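Local structure of protein (superoxide dismutase) (Aquifex pyrophilus, 1COJ) at the interface of chains A and B. The protein catalyses the dismutation of superoxide to hydrogen peroxide and oxygen, using one iron ion bound in each subunit of a homotetramer. Numbering follows the deposited sequence. Chains: chain A/B, Protein (superoxide dismutase).

Contact 1 and contact 2 belong to one two-fold interface between two subunits, and their centres of C-alpha atoms lie about 24 Å apart. Helix 63-86 serves both. In contact 1 the chain A copy supplies A:Val79, A:Glu82 and A:Leu83, and in contact 2 the chain B copy supplies B:Tyr75. Each contact has a twin with the chains exchanged, so each helix 63-86 both receives the partner's tail and sends its tyrosine into the partner. The same helix carries the iron ligand A:His81, so the interface is built close in sequence to the metal site.

Contact 1: the interface of chains A and B. Residues chain A 8, 10-11, 79, 82-83; chain B 211-212.
B:Ile211 lies against A:Val79, A:Glu82 and A:Leu83 on helix 63-86. Its side chain crosses theirs at about a right angle. CG1 of B:Ile211 meets CD2 of A:Leu83 at 3.8 Å, and the terminal CD1 points on towards CG1 of A:Val79. The other branch, CG2 of B:Ile211, lies anti to the backbone N and is 3.9 Å from CB of A:Glu82. B:Ile211 buries 100 Å² here, more than any other residue of the patch.

The extended chain of A:Lys8 also crosses B:Ile211, and its tip NZ comes within 3.6 Å of CG2 of B:Ile211. The amine NZ of A:Lys8 forms a long salt bridge of 3.7 Å to the carboxylate OE2 of A:Glu82. The methyl branch is thus bordered by a charged pair from chain A.

At the rim, A:His10 takes the C-terminal carboxylate of B:Lys212 at its ring edge. The N-H at NE2 of A:His10 points nearly straight at O of B:Lys212, 3.0 Å away (168° at H). OXT of B:Lys212 is 2.8 Å from NE2 of A:His10 but meets that N-H at a poorer angle. B:Lys212 is poorly ordered, so these lengths deserve caution. An alanine at A:His10 would probably leave the terminal carboxylate without this donor and the tail freer to move.

The last two residues of chain B lie against A:Lys8, 3-10 helix 9-11 and helix 63-86.

Contact 2: the interface of chains A and B. Residues chain A 134, 136-137, 153; chain B 75.
The ring of B:Tyr75 enters chain A beside A:Leu153 and A:Asp134. CD2 of A:Leu153 lies 4.2 Å from ring atom CD2 of B:Tyr75, a loose apolar contact near the base of the ring. Further out, CE2 of B:Tyr75 is 3.9 Å from the carboxylate carbon CG of A:Asp134. The tyrosine buries 71 Å² against chain A. Its CG stands anti to the backbone N (chi1 -172°), which sends the ring away from helix 63-86 and into the partner.

At the far end of the ring, the phenol passes close to A:Phe136. OH of B:Tyr75 is 3.6 Å from CB of A:Phe136, so A:Phe136 meets it with its side-chain base and not with its ring.

The polar rim centres on A:Asp134. Tyrosine and aspartate approach from opposite directions, with ring and carboxylate planes 83° apart. The phenol OH of B:Tyr75 donates to OD1 of A:Asp134 at 2.6 Å, meeting the syn lone pair of OD1. The other oxygen, OD2, lies at the ring edge, in the ring plane.

Chain A holds this carboxylate in place from its own side. The hydroxyl OG of A:Ser137 donates to OD1 of A:Asp134 at 2.7 Å, from above the carboxylate plane. OD1 therefore accepts from both the serine and the tyrosine. The backbone N of A:Phe136 donates to OD2 of A:Asp134, also well out of the plane. Together these bonds probably restrain rotation of the carboxylate and keep OD1 turned to the phenol.

The site ties helix 63-86 of chain B to the end of strand 128-134 in chain A and the turn that follows it. It adds a polar link to subunit pairing in the tetramer and probably helps hold the two chains in register.

Contact 1: the interface of chains A and B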
loop_
_atom_site.group_PDB
_atom_site.type_symbol
_atom_site.label_atom_id
_atom_site.label_comp_id
_atom_site.label_asym_id
_atom_site.label_seq_id
_atom_site.Cartn_x
_atom_site.Cartn_y
_atom_site.Cartn_z
ATOM N N LYS A 8 16.053 -23.164 -5.573
ATOM C CA LYS A 8 17.466 -23.443 -5.753
ATOM C C LYS A 8 18.030 -23.888 -4.413
ATOM O O LYS A 8 18.574 -23.081 -3.657
ATOM C CB LYS A 8 18.189 -22.201 -6.266
ATOM C CG LYS A 8 17.635 -21.703 -7.585
ATOM C CD LYS A 8 18.439 -20.550 -8.130
ATOM C CE LYS A 8 17.852 -20.079 -9.442
ATOM N NZ LYS A 8 18.710 -19.043 -10.064
ATOM N N HIS A 10 20.652 -25.420 -3.619
ATOM C CA HIS A 10 22.079 -25.197 -3.439
ATOM C C HIS A 10 22.413 -23.840 -2.812
ATOM O O HIS A 10 23.564 -23.581 -2.468
ATOM C CB HIS A 10 22.816 -25.353 -4.774
ATOM C CG HIS A 10 22.611 -24.217 -5.728
ATOM N ND1 HIS A 10 21.636 -24.210 -6.698
ATOM C CD2 HIS A 10 23.295 -23.050 -5.882
ATOM C CE1 HIS A 10 21.720 -23.103 -7.407
ATOM N NE2 HIS A 10 22.716 -22.381 -6.934
ATOM N N LEU A 11 21.407 -22.980 -2.687
ATOM C CA LEU A 11 21.576 -21.646 -2.114
ATOM C C LEU A 11 21.394 -21.603 -0.596
ATOM O O LEU A 11 21.674 -20.584 0.031
ATOM C CB LEU A 11 20.568 -20.688 -2.761
ATOM C CG LEU A 11 21.023 -19.632 -3.770
ATOM C CD1 LEU A 11 22.150 -20.128 -4.642
ATOM C CD2 LEU A 11 19.828 -19.202 -4.605
ATOM N N VAL A 79 12.956 -13.940 -6.076
ATOM C CA VAL A 79 14.188 -13.259 -6.454
ATOM C C VAL A 79 14.975 -12.668 -5.287
ATOM O O VAL A 79 16.177 -12.921 -5.156
ATOM C CB VAL A 79 13.908 -12.155 -7.505
ATOM C CG1 VAL A 79 15.161 -11.334 -7.760
ATOM C CG2 VAL A 79 13.431 -12.782 -8.812
ATOM N N GLU A 82 16.539 -15.343 -3.132
ATOM C CA GLU A 82 17.676 -15.988 -3.777
ATOM C C GLU A 82 18.920 -15.110 -3.700
ATOM O O GLU A 82 20.032 -15.614 -3.525
ATOM C CB GLU A 82 17.343 -16.354 -5.220
ATOM C CG GLU A 82 16.293 -17.439 -5.299
ATOM C CD GLU A 82 16.034 -17.933 -6.706
ATOM O OE1 GLU A 82 15.340 -18.959 -6.834
ATOM O OE2 GLU A 82 16.506 -17.307 -7.679
ATOM N N LEU A 83 18.729 -13.800 -3.804
ATOM C CA LEU A 83 19.837 -12.851 -3.718
ATOM C C LEU A 83 20.353 -12.771 -2.278
ATOM O O LEU A 83 21.545 -12.582 -2.036
ATOM C CB LEU A 83 19.382 -11.466 -4.189
ATOM C CG LEU A 83 19.068 -11.298 -5.679
ATOM C CD1 LEU A 83 18.330 -9.994 -5.913
ATOM C CD2 LEU A 83 20.356 -11.333 -6.487
ATOM N N ILE B 211 21.880 -14.535 -10.785
ATOM C CA ILE B 211 21.670 -15.393 -9.628
ATOM C C ILE B 211 22.146 -16.764 -10.111
ATOM O O ILE B 211 21.691 -17.251 -11.149
ATOM C CB ILE B 211 20.179 -15.484 -9.232
ATOM C CG1 ILE B 211 19.611 -14.090 -8.965
ATOM C CG2 ILE B 211 20.024 -16.356 -7.987
ATOM C CD1 ILE B 211 18.117 -14.075 -8.735
ATOM N N LYS B 212 23.090 -17.357 -9.396
ATOM C CA LYS B 212 23.627 -18.656 -9.776
ATOM C C LYS B 212 23.268 -19.749 -8.771
ATOM O O LYS B 212 23.621 -19.610 -7.585
ATOM C CB LYS B 212 25.146 -18.556 -9.949
ATOM C CG LYS B 212 25.567 -17.493 -10.959
ATOM C CD LYS B 212 27.071 -17.440 -11.161
ATOM C CE LYS B 212 27.423 -16.453 -12.264
ATOM N NZ LYS B 212 28.880 -16.440 -12.577
ATOM O OXT LYS B 212 22.623 -20.736 -9.174
#

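Contact 2: the interface of chains A and B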
loop_
_atom_site.group_PDB
_atom_site.type_symbol
_atom_site.label_atom_id
_atom_site.label_comp_id
_atom_site.label_asym_id
_atom_site.label_seq_id
_atom_site.Cartn_x
_atom_site.Cartn_y
_atom_site.Cartn_z
ATOM N N ASP A 134 21.374 2.187 -9.650
ATOM C CA ASP A 134 20.235 2.794 -10.322
ATOM C C ASP A 134 20.668 3.002 -11.777
ATOM O O ASP A 134 21.508 3.860 -12.062
ATOM C CB ASP A 134 19.910 4.126 -9.636
ATOM C CG ASP A 134 18.953 5.000 -10.441
ATOM O OD1 ASP A 134 19.034 6.233 -10.293
ATOM O OD2 ASP A 134 18.123 4.471 -11.207
ATOM N N PHE A 136 19.270 4.469 -14.150
ATOM C CA PHE A 136 18.900 5.760 -14.714
ATOM C C PHE A 136 19.885 6.878 -14.395
ATOM O O PHE A 136 20.000 7.831 -15.167
ATOM C CB PHE A 136 17.477 6.142 -14.302
ATOM C CG PHE A 136 16.440 5.126 -14.711
ATOM C CD1 PHE A 136 16.153 4.900 -16.058
ATOM C CD2 PHE A 136 15.774 4.373 -13.750
ATOM C CE1 PHE A 136 15.219 3.939 -16.437
ATOM C CE2 PHE A 136 14.841 3.410 -14.121
ATOM C CZ PHE A 136 14.564 3.192 -15.467
ATOM N N SER A 137 20.640 6.737 -13.308
ATOM C CA SER A 137 21.615 7.755 -12.923
ATOM C C SER A 137 23.041 7.205 -12.869
ATOM O O SER A 137 24.006 7.970 -12.834
ATOM C CB SER A 137 21.253 8.347 -11.562
ATOM O OG SER A 137 21.485 7.405 -10.524
ATOM N N LEU A 153 12.399 0.259 -6.612
ATOM C CA LEU A 153 12.718 1.180 -7.690
ATOM C C LEU A 153 12.850 0.367 -8.979
ATOM O O LEU A 153 13.520 -0.672 -9.009
ATOM C CB LEU A 153 14.026 1.926 -7.415
ATOM C CG LEU A 153 14.034 3.008 -6.334
ATOM C CD1 LEU A 153 15.453 3.498 -6.139
ATOM C CD2 LEU A 153 13.127 4.166 -6.716
ATOM N N TYR B 75 10.957 10.051 -7.233
ATOM C CA TYR B 75 11.962 9.698 -8.227
ATOM C C TYR B 75 11.334 8.880 -9.343
ATOM O O TYR B 75 11.630 9.099 -10.520
ATOM C CB TYR B 75 13.132 8.943 -7.597
ATOM C CG TYR B 75 14.285 8.725 -8.552
ATOM C CD1 TYR B 75 14.917 9.802 -9.179
ATOM C CD2 TYR B 75 14.734 7.441 -8.843
ATOM C CE1 TYR B 75 15.969 9.602 -10.078
ATOM C CE2 TYR B 75 15.784 7.227 -9.739
ATOM C CZ TYR B 75 16.395 8.310 -10.352
ATOM O OH TYR B 75 17.422 8.098 -11.245
#